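PDB 3T8J: purine nucleosidase, (IunH-1) from Sulfolobus solfataricus, which is a nucleosidase of the nucleoside hydrolase family, has an alpha/beta fold built around a mixed beta sheet, and holds a sodium ion. Local coordinates for residues Gly36-Glu41 against Thr74-His79; Asn201-Met206 against Lys303-Leu308; Thr252-Arg257 against Asn288-Tyr293. All blocks are in the same frame, centred on the assembly; numbering follows the deposited sequence. Where two conformers were deposited one is given.

Contact 1. Residues Gly36-Glu41 against Thr74-His79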
loop_
_atom_site.group_PDB
_atom_site.type_symbol
_atom_site.label_atom_id
_atom_site.label_comp_id
_atom_site.label_asym_id
_atom_site.label_seq_id
_atom_site.Cartn_x
_atom_site.Cartn_y
_atom_site.Cartn_z
ATOM N N GLY A 36 -15.096 15.672 -13.143
ATOM C CA GLY A 36 -15.600 15.549 -11.778
ATOM C C GLY A 36 -17.091 15.250 -11.731
ATOM O O GLY A 36 -17.507 14.153 -12.041
ATOM N N ASN A 37 -17.850 16.216 -11.253
ATOM C CA ASN A 37 -19.245 16.023 -10.861
ATOM C C ASN A 37 -20.122 15.335 -11.908
ATOM O O ASN A 37 -20.901 14.445 -11.558
ATOM C CB ASN A 37 -19.901 17.375 -10.572
ATOM C CG ASN A 37 -19.509 17.973 -9.227
ATOM O OD1 ASN A 37 -19.318 17.266 -8.232
ATOM N ND2 ASN A 37 -19.450 19.297 -9.185
ATOM N N ILE A 38 -20.047 15.780 -13.158
ATOM C CA ILE A 38 -20.937 15.224 -14.209
ATOM C C ILE A 38 -20.171 15.029 -15.524
ATOM O O ILE A 38 -18.989 15.377 -15.629
ATOM C CB ILE A 38 -22.193 16.112 -14.441
ATOM C CG1 ILE A 38 -21.797 17.433 -15.110
ATOM C CG2 ILE A 38 -22.969 16.329 -13.147
ATOM C CD1 ILE A 38 -22.967 18.229 -15.644
ATOM N N SER A 39 -20.829 14.520 -16.545
ATOM C CA SER A 39 -20.196 14.325 -17.845
ATOM C C SER A 39 -19.427 15.575 -18.281
ATOM O O SER A 39 -19.948 16.703 -18.275
ATOM C CB SER A 39 -21.248 13.952 -18.893
ATOM O OG SER A 39 -20.963 14.513 -20.159
ATOM N N TYR A 40 -18.175 15.354 -18.661
ATOM C CA TYR A 40 -17.247 16.459 -18.968
ATOM C C TYR A 40 -17.778 17.403 -20.062
ATOM O O TYR A 40 -17.718 18.624 -19.911
ATOM C CB TYR A 40 -15.890 15.864 -19.345
ATOM C CG TYR A 40 -14.843 16.795 -19.924
ATOM C CD1 TYR A 40 -13.919 17.427 -19.115
ATOM C CD2 TYR A 40 -14.754 16.987 -21.295
ATOM C CE1 TYR A 40 -12.944 18.255 -19.685
ATOM C CE2 TYR A 40 -13.782 17.793 -21.863
ATOM C CZ TYR A 40 -12.881 18.410 -21.056
ATOM O OH TYR A 40 -11.897 19.183 -21.688
ATOM N N GLU A 41 -18.329 16.875 -21.152
ATOM C CA GLU A 41 -18.742 17.779 -22.221
ATOM C C GLU A 41 -19.949 18.653 -21.793
ATOM O O GLU A 41 -20.066 19.807 -22.217
ATOM C CB GLU A 41 -19.028 17.024 -23.522
ATOM C CG GLU A 41 -17.870 16.188 -24.059
ATOM C CD GLU A 41 -16.695 17.017 -24.590
ATOM O OE1 GLU A 41 -16.887 18.202 -24.940
ATOM O OE2 GLU A 41 -15.572 16.472 -24.675
ATOM N N THR A 74 -18.386 9.853 -12.009
ATOM C CA THR A 74 -19.229 11.023 -11.934
ATOM C C THR A 74 -20.355 10.786 -10.901
ATOM O O THR A 74 -20.616 9.634 -10.509
ATOM C CB THR A 74 -19.788 11.391 -13.296
ATOM O OG1 THR A 74 -20.491 10.255 -13.826
ATOM C CG2 THR A 74 -18.655 11.830 -14.260
ATOM N N VAL A 75 -20.989 11.868 -10.463
ATOM C CA VAL A 75 -22.054 11.829 -9.465
ATOM C C VAL A 75 -23.331 12.598 -9.919
ATOM O O VAL A 75 -23.837 13.502 -9.232
ATOM C CB VAL A 75 -21.557 12.264 -8.073
ATOM C CG1 VAL A 75 -20.695 11.129 -7.449
ATOM C CG2 VAL A 75 -20.770 13.569 -8.161
ATOM N N GLU A 76 -23.850 12.223 -11.088
ATOM C CA GLU A 76 -25.111 12.802 -11.557
ATOM C C GLU A 76 -26.275 12.456 -10.616
ATOM O O GLU A 76 -27.279 13.171 -10.605
ATOM C CB GLU A 76 -25.385 12.433 -13.028
ATOM C CG GLU A 76 -24.402 13.156 -13.982
ATOM C CD GLU A 76 -24.230 12.504 -15.347
ATOM O OE1 GLU A 76 -25.115 11.738 -15.769
ATOM O OE2 GLU A 76 -23.199 12.768 -16.013
ATOM N N LYS A 77 -26.147 11.403 -9.800
ATOM C CA LYS A 77 -27.173 11.130 -8.777
ATOM C C LYS A 77 -27.262 12.286 -7.761
ATOM O O LYS A 77 -28.326 12.568 -7.196
ATOM C CB LYS A 77 -26.940 9.777 -8.082
ATOM C CG LYS A 77 -25.703 9.700 -7.172
ATOM C CD LYS A 77 -25.511 8.322 -6.581
ATOM C CE LYS A 77 -24.253 8.201 -5.725
ATOM N NZ LYS A 77 -24.165 6.809 -5.138
ATOM N N VAL A 78 -26.116 12.932 -7.500
ATOM C CA VAL A 78 -26.044 13.993 -6.521
ATOM C C VAL A 78 -26.527 15.325 -7.097
ATOM O O VAL A 78 -27.257 16.060 -6.427
ATOM C CB VAL A 78 -24.565 14.151 -6.015
ATOM C CG1 VAL A 78 -24.431 15.358 -5.068
ATOM C CG2 VAL A 78 -24.051 12.866 -5.321
ATOM N N HIS A 79 -26.119 15.641 -8.325
ATOM C CA HIS A 79 -26.313 16.987 -8.917
ATOM C C HIS A 79 -27.338 17.042 -10.050
ATOM O O HIS A 79 -27.622 18.122 -10.557
ATOM C CB HIS A 79 -24.980 17.541 -9.463
ATOM C CG HIS A 79 -23.889 17.611 -8.443
ATOM N ND1 HIS A 79 -23.792 18.640 -7.528
ATOM C CD2 HIS A 79 -22.857 16.774 -8.180
ATOM C CE1 HIS A 79 -22.749 18.430 -6.743
ATOM N NE2 HIS A 79 -22.169 17.298 -7.109
#
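Asn37 and His79 face each other across this buried contact, their amide and ring planes 46° apart. From CB outward, the Asn37 side chain crosses the imidazole obliquely. CB lies 3.8 Å from His79 CD2, and CG, placed anti to the carbonyl carbon (chi1 -77°), comes within 3.5 Å of His79 NE2. OD1 reaches closest, 3.1 Å from His79 NE2, while ND2 sits over one face of the ring, displaced toward its rim. Val78 CG1 covers the opposite face, and Val75 CG2 meets the ring edge in plane. The other ring nitrogen, His79 ND1, is hydrogen-bonded to Glu12.

Beside this pair the backbones are joined directly. Val75 N donates to Asn37 O at 2.8 Å, the donor tilted 33° out of the carbonyl plane. Val75 is the N-cap residue of helix 76-79, and its own carbonyl O accepts from Val78 N and His79 N. One residue earlier, the methyl CG2 of Thr74 rests 3.4 Å from Gly36 O.

Glu76 reaches back the other way. In the conformer given, its CG packs on Ile38 CG2 at 3.6 Å, the two side chains crossing at about a right angle, and OE2 accepts a 3.0 Å hydrogen bond from Ser39 N, met nearly along its C-O axis. Because Ser39 is the N-cap of helix 40-53, this bond would set the Glu76 carboxylate near the start of that helix, where the helix dipole may favour a negative charge.

Asn37 N also donates to Asp9 OD1, and Asp9 is a sodium ligand. With its carbonyl held from the 74-79 side, Asn37 is placed in a way consistent with a second-shell role in positioning Asp9.

Contact 2. Residues Asn201-Met206 against Lys303-Leu308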
loop_
_atom_site.group_PDB
_atom_site.type_symbol
_atom_site.label_atom_id
_atom_site.label_comp_id
_atom_site.label_asym_id
_atom_site.label_seq_id
_atom_site.Cartn_x
_atom_site.Cartn_y
_atom_site.Cartn_z
ATOM N N ASN A 201 -37.079 28.807 2.305
ATOM C CA ASN A 201 -38.392 29.445 2.114
ATOM C C ASN A 201 -38.272 30.943 1.802
ATOM O O ASN A 201 -39.015 31.476 0.958
ATOM C CB ASN A 201 -39.299 29.213 3.338
ATOM C CG ASN A 201 -39.849 27.782 3.414
ATOM O OD1 ASN A 201 -39.828 27.029 2.430
ATOM N ND2 ASN A 201 -40.346 27.405 4.591
ATOM N N VAL A 202 -37.334 31.631 2.458
ATOM C CA VAL A 202 -37.108 33.052 2.160
ATOM C C VAL A 202 -36.688 33.218 0.698
ATOM O O VAL A 202 -37.192 34.091 -0.010
ATOM C CB VAL A 202 -36.037 33.690 3.080
ATOM C CG1 VAL A 202 -35.569 35.046 2.518
ATOM C CG2 VAL A 202 -36.572 33.842 4.498
ATOM N N ILE A 203 -35.772 32.370 0.250
ATOM C CA ILE A 203 -35.309 32.418 -1.130
ATOM C C ILE A 203 -36.440 32.121 -2.131
ATOM O O ILE A 203 -36.552 32.799 -3.155
ATOM C CB ILE A 203 -34.088 31.473 -1.354
ATOM C CG1 ILE A 203 -32.895 31.984 -0.541
ATOM C CG2 ILE A 203 -33.730 31.373 -2.836
ATOM C CD1 ILE A 203 -31.714 31.007 -0.441
ATOM N N LYS A 204 -37.279 31.127 -1.834
ATOM C CA LYS A 204 -38.385 30.771 -2.727
ATOM C C LYS A 204 -39.389 31.914 -2.890
ATOM O O LYS A 204 -40.127 31.952 -3.883
ATOM C CB LYS A 204 -39.131 29.527 -2.227
ATOM C CG LYS A 204 -38.352 28.221 -2.353
ATOM C CD LYS A 204 -39.215 27.023 -1.920
ATOM C CE LYS A 204 -39.955 26.389 -3.095
ATOM N NZ LYS A 204 -39.043 25.538 -3.933
ATOM N N ASN A 205 -39.434 32.834 -1.923
ATOM C CA ASN A 205 -40.385 33.952 -1.994
ATOM C C ASN A 205 -39.819 35.266 -2.552
ATOM O O ASN A 205 -40.545 36.256 -2.635
ATOM C CB ASN A 205 -41.069 34.176 -0.629
ATOM C CG ASN A 205 -40.224 34.991 0.365
ATOM O OD1 ASN A 205 -39.266 35.701 -0.003
ATOM N ND2 ASN A 205 -40.605 34.901 1.650
ATOM N N MET A 206 -38.545 35.263 -2.947
ATOM C CA MET A 206 -37.870 36.472 -3.450
ATOM C C MET A 206 -38.336 36.920 -4.840
ATOM O O MET A 206 -38.415 38.121 -5.116
ATOM C CB MET A 206 -36.352 36.264 -3.470
ATOM C CG MET A 206 -35.682 36.515 -2.136
ATOM S SD MET A 206 -33.945 36.056 -2.164
ATOM C CE MET A 206 -33.214 37.198 -0.989
ATOM N N LYS A 303 -24.002 37.594 1.839
ATOM C CA LYS A 303 -23.437 37.611 0.481
ATOM C C LYS A 303 -24.354 36.880 -0.490
ATOM O O LYS A 303 -24.516 37.293 -1.635
ATOM C CB LYS A 303 -22.040 36.961 0.414
ATOM C CG LYS A 303 -20.880 37.731 0.999
ATOM C CD LYS A 303 -20.587 39.042 0.256
ATOM C CE LYS A 303 -19.270 39.682 0.734
ATOM N NZ LYS A 303 -19.053 39.502 2.229
ATOM N N ILE A 304 -24.959 35.781 -0.037
ATOM C CA ILE A 304 -25.873 35.023 -0.895
ATOM C C ILE A 304 -27.154 35.828 -1.219
ATOM O O ILE A 304 -27.550 35.948 -2.383
ATOM C CB ILE A 304 -26.239 33.656 -0.248
ATOM C CG1 ILE A 304 -24.995 32.750 -0.132
ATOM C CG2 ILE A 304 -27.373 32.968 -1.008
ATOM C CD1 ILE A 304 -24.360 32.370 -1.444
ATOM N N TYR A 305 -27.801 36.392 -0.209
ATOM C CA TYR A 305 -29.001 37.203 -0.468
ATOM C C TYR A 305 -28.723 38.392 -1.404
ATOM O O TYR A 305 -29.547 38.734 -2.262
ATOM C CB TYR A 305 -29.633 37.690 0.841
ATOM C CG TYR A 305 -30.186 36.592 1.729
ATOM C CD1 TYR A 305 -31.055 35.627 1.227
ATOM C CD2 TYR A 305 -29.872 36.546 3.083
ATOM C CE1 TYR A 305 -31.573 34.619 2.051
ATOM C CE2 TYR A 305 -30.390 35.557 3.909
ATOM C CZ TYR A 305 -31.242 34.600 3.385
ATOM O OH TYR A 305 -31.762 33.622 4.204
ATOM N N ASP A 306 -27.569 39.019 -1.220
ATOM C CA ASP A 306 -27.127 40.106 -2.080
ATOM C C ASP A 306 -27.009 39.663 -3.547
ATOM O O ASP A 306 -27.471 40.362 -4.461
ATOM C CB ASP A 306 -25.785 40.637 -1.561
ATOM C CG ASP A 306 -25.191 41.713 -2.447
ATOM O OD1 ASP A 306 -25.708 42.860 -2.445
ATOM O OD2 ASP A 306 -24.194 41.412 -3.144
ATOM N N LEU A 307 -26.406 38.493 -3.760
ATOM C CA LEU A 307 -26.301 37.924 -5.095
ATOM C C LEU A 307 -27.681 37.670 -5.720
ATOM O O LEU A 307 -27.899 37.955 -6.893
ATOM C CB LEU A 307 -25.497 36.609 -5.042
ATOM C CG LEU A 307 -25.350 35.836 -6.341
ATOM C CD1 LEU A 307 -24.586 36.643 -7.390
ATOM C CD2 LEU A 307 -24.637 34.500 -6.123
ATOM N N LEU A 308 -28.618 37.153 -4.931
ATOM C CA LEU A 308 -29.920 36.739 -5.483
ATOM C C LEU A 308 -30.819 37.935 -5.829
ATOM O O LEU A 308 -31.797 37.801 -6.573
ATOM C CB LEU A 308 -30.626 35.772 -4.535
ATOM C CG LEU A 308 -29.879 34.476 -4.233
ATOM C CD1 LEU A 308 -30.781 33.532 -3.410
ATOM C CD2 LEU A 308 -29.408 33.785 -5.514
#
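Leu308 N donates to Ile304 O at 3.0 Å, a helical bond in the last turn of helix 297-308, and Leu308 turns toward residues 201-206. Between residues 201-206 and 303-308 the meeting itself is wholly apolar. CD1 of Leu308 lies 3.7 Å from Ile203 CG2, and its CB is 4.1 Å from Met206 SD; both pairs of side chains cross at about a right angle.

Tyr305 fills the other half. CE1 on its ring is met at the edge, near the ring plane, by Ile203 CG1 at 3.9 Å, and obliquely by Val202 CG1 at 4.0 Å. With SD anti to CA (chi2 173°) and CE set by chi3 (150°), the extended Met206 chain brings its methyl to the tyrosine, where CE stands 3.5 Å from Tyr305 CD1, also obliquely.

Helix 209-227 packs against the contact, Tyr214 touching both Ile203 and Leu308, while Leu307 turns to Leu16 of helix 12-23. With branched aliphatic groups, a thioether and a ring flank as the contacting surfaces, cohesion between the two segments probably rests mainly on dispersion and the exclusion of water.

Contact 3. Residues Thr252-Arg257 against Asn288-Tyr293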
loop_
_atom_site.group_PDB
_atom_site.type_symbol
_atom_site.label_atom_id
_atom_site.label_comp_id
_atom_site.label_asym_id
_atom_site.label_seq_id
_atom_site.Cartn_x
_atom_site.Cartn_y
_atom_site.Cartn_z
ATOM N N THR A 252 -13.714 32.479 10.456
ATOM C CA THR A 252 -13.561 32.904 11.853
ATOM C C THR A 252 -12.538 32.094 12.672
ATOM O O THR A 252 -12.174 32.501 13.784
ATOM C CB THR A 252 -14.918 32.912 12.566
ATOM O OG1 THR A 252 -15.536 31.638 12.387
ATOM C CG2 THR A 252 -15.832 33.974 11.972
ATOM N N ARG A 253 -12.074 30.968 12.141
ATOM C CA ARG A 253 -10.957 30.233 12.725
ATOM C C ARG A 253 -10.119 29.593 11.607
ATOM O O ARG A 253 -10.665 28.950 10.721
ATOM C CB ARG A 253 -11.462 29.147 13.664
ATOM C CG ARG A 253 -10.386 28.533 14.521
ATOM C CD ARG A 253 -10.945 27.400 15.409
ATOM N NE ARG A 253 -9.930 26.377 15.429
ATOM C CZ ARG A 253 -10.103 25.065 15.389
ATOM N NH1 ARG A 253 -11.307 24.479 15.348
ATOM N NH2 ARG A 253 -9.015 24.319 15.402
ATOM N N ARG A 254 -8.804 29.812 11.641
ATOM C CA ARG A 254 -7.864 29.223 10.679
ATOM C C ARG A 254 -6.650 28.653 11.422
ATOM O O ARG A 254 -6.255 29.201 12.458
ATOM C CB ARG A 254 -7.370 30.280 9.677
ATOM C CG ARG A 254 -8.471 31.033 8.928
ATOM C CD ARG A 254 -7.908 31.704 7.686
ATOM N NE ARG A 254 -8.705 32.825 7.208
ATOM C CZ ARG A 254 -8.470 33.490 6.073
ATOM N NH1 ARG A 254 -7.444 33.157 5.279
ATOM N NH2 ARG A 254 -9.250 34.510 5.741
ATOM N N GLU A 255 -6.059 27.584 10.895
ATOM C CA GLU A 255 -4.822 27.005 11.437
ATOM C C GLU A 255 -3.890 26.649 10.299
ATOM O O GLU A 255 -4.314 26.053 9.316
ATOM C CB GLU A 255 -5.106 25.696 12.186
ATOM C CG GLU A 255 -6.227 25.757 13.230
ATOM C CD GLU A 255 -5.880 26.555 14.470
ATOM O OE1 GLU A 255 -4.689 26.919 14.686
ATOM O OE2 GLU A 255 -6.818 26.827 15.261
ATOM N N LYS A 256 -2.610 26.955 10.424
ATOM C CA LYS A 256 -1.645 26.496 9.442
ATOM C C LYS A 256 -1.122 25.130 9.879
ATOM O O LYS A 256 -0.553 24.987 10.969
ATOM C CB LYS A 256 -0.494 27.494 9.314
ATOM C CG LYS A 256 -0.915 28.794 8.646
ATOM C CD LYS A 256 0.285 29.704 8.344
ATOM C CE LYS A 256 -0.138 30.929 7.549
ATOM N NZ LYS A 256 1.019 31.859 7.283
ATOM N N ARG A 257 -1.305 24.130 9.021
ATOM C CA ARG A 257 -0.980 22.750 9.361
ATOM C C ARG A 257 -0.295 22.035 8.209
ATOM O O ARG A 257 -0.197 22.598 7.113
ATOM C CB ARG A 257 -2.266 22.048 9.829
ATOM C CG ARG A 257 -2.529 22.426 11.303
ATOM C CD ARG A 257 -3.824 21.973 11.876
ATOM N NE ARG A 257 -3.962 22.405 13.258
ATOM C CZ ARG A 257 -5.049 22.216 14.015
ATOM N NH1 ARG A 257 -6.125 21.601 13.532
ATOM N NH2 ARG A 257 -5.048 22.632 15.275
ATOM N N ASN A 288 1.946 23.342 5.153
ATOM C CA ASN A 288 1.767 23.568 3.721
ATOM C C ASN A 288 0.378 24.107 3.351
ATOM O O ASN A 288 0.114 24.352 2.170
ATOM C CB ASN A 288 2.110 22.307 2.895
ATOM C CG ASN A 288 1.228 21.144 3.214
ATOM O OD1 ASN A 288 0.469 21.215 4.155
ATOM N ND2 ASN A 288 1.329 20.047 2.430
ATOM N N ALA A 289 -0.487 24.351 4.321
ATOM C CA ALA A 289 -1.831 24.869 4.027
ATOM C C ALA A 289 -2.431 25.552 5.220
ATOM O O ALA A 289 -2.236 25.114 6.351
ATOM C CB ALA A 289 -2.765 23.746 3.556
ATOM N N GLU A 290 -3.161 26.630 4.969
ATOM C CA GLU A 290 -3.955 27.280 5.984
ATOM C C GLU A 290 -5.347 26.707 5.861
ATOM O O GLU A 290 -5.960 26.838 4.802
ATOM C CB GLU A 290 -3.994 28.771 5.773
ATOM C CG GLU A 290 -4.751 29.514 6.815
ATOM C CD GLU A 290 -4.748 31.006 6.527
ATOM O OE1 GLU A 290 -5.254 31.406 5.437
ATOM O OE2 GLU A 290 -4.244 31.747 7.383
ATOM N N ILE A 291 -5.831 26.099 6.922
ATOM C CA ILE A 291 -7.124 25.409 6.888
ATOM C C ILE A 291 -8.175 26.236 7.631
ATOM O O ILE A 291 -7.948 26.701 8.743
ATOM C CB ILE A 291 -7.015 23.996 7.519
ATOM C CG1 ILE A 291 -5.874 23.206 6.865
ATOM C CG2 ILE A 291 -8.386 23.283 7.487
ATOM C CD1 ILE A 291 -5.686 21.748 7.435
ATOM N N VAL A 292 -9.350 26.411 7.010
ATOM C CA VAL A 292 -10.474 27.101 7.640
ATOM C C VAL A 292 -11.297 26.095 8.439
ATOM O O VAL A 292 -11.758 25.087 7.890
ATOM C CB VAL A 292 -11.360 27.796 6.585
ATOM C CG1 VAL A 292 -12.632 28.382 7.222
ATOM C CG2 VAL A 292 -10.540 28.873 5.840
ATOM N N TYR A 293 -11.467 26.351 9.734
ATOM C CA TYR A 293 -12.190 25.444 10.627
ATOM C C TYR A 293 -13.568 25.962 11.049
ATOM O O TYR A 293 -14.396 25.170 11.497
ATOM C CB TYR A 293 -11.334 25.119 11.871
ATOM C CG TYR A 293 -10.270 24.062 11.624
ATOM C CD1 TYR A 293 -8.963 24.386 11.241
ATOM C CD2 TYR A 293 -10.578 22.712 11.748
ATOM C CE1 TYR A 293 -8.004 23.374 11.022
ATOM C CE2 TYR A 293 -9.626 21.710 11.527
ATOM C CZ TYR A 293 -8.342 22.049 11.143
ATOM O OH TYR A 293 -7.421 21.021 10.921
#
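The guanidinium of Arg253 lies flat on Tyr293, centres 4.5 Å apart and planes at 17°, a cation-pi stack displaced toward the CB end of the ring: Arg253 NH1 is 3.5 Å from Tyr293 CB, and NH2 stands over the ring near its rim. Arg257 comes to the phenol end instead. Its NH1 makes a weak 3.0 Å hydrogen bond to Tyr293 OH, with guanidinium and ring turned 69° from each other. Glu255 fits between the two arginines: its CG packs 3.6 Å from Tyr293 CD1 and also lies over the centre of the Arg257 guanidinium.

The bend at chi2 of Glu255 (-71°) swings CD aside, and the carboxylate beyond it forms a salt bridge with Arg253. NE of Arg253 gives a 3.1 Å bond to the anti lone pair of Glu255 OE2, in the guanidinium plane, with a weaker bond from NH2 to the same oxygen; together they would limit rotation of the stacked group.

Beneath these side chains runs an antiparallel ladder. Glu255 and Ile291 exchange both backbone bonds as a hydrogen-bonded pair, flanked by the non-hydrogen-bonded pairs Arg254-Val292 and Lys256-Glu290. At its end Asn288 and Ala289 both face Arg257, a classic beta bulge: Arg257 O takes a 3.0 Å bond from Asn288 N and a weak one from Ala289 N.

On the face bearing Arg254 and Glu290, Arg254 NH1 makes a salt bridge to Glu290 OE1 at 2.8 Å, approaching from above the carboxylate plane. That oxygen also bonds to Thr183 of strand 182-185, the parallel neighbour of strand 289-295, and Arg254 NH2 is held by Gly248 O. Behind the bulge, Asn288 OD1 accepts from Val259 N and its ND2 donates to Phe176 O.

Contact 1 borders the metal site: the side chain of Asn37 is about 5 Å from the sodium ion, which Asp9, Asp14, Ile121 and Ser122 bind. Contacts 2 and 3 have their centres about 26 and 29 Å from that of contact 1, and contact 3 lies across the chain's centre from it. Two helices connect contacts 1 and 2: helix 209-227 touches Val78 through Tyr221 and Ile203 through Tyr214, and helix 12-23, home of the metal ligand Asp14, bonds His79 through Glu12 and meets Leu307 through Leu16. Contacts 2 and 3 are about 12 Å apart at their nearest atoms, and strand 289-295 of contact 3 leads directly into helix 297-308 of contact 2.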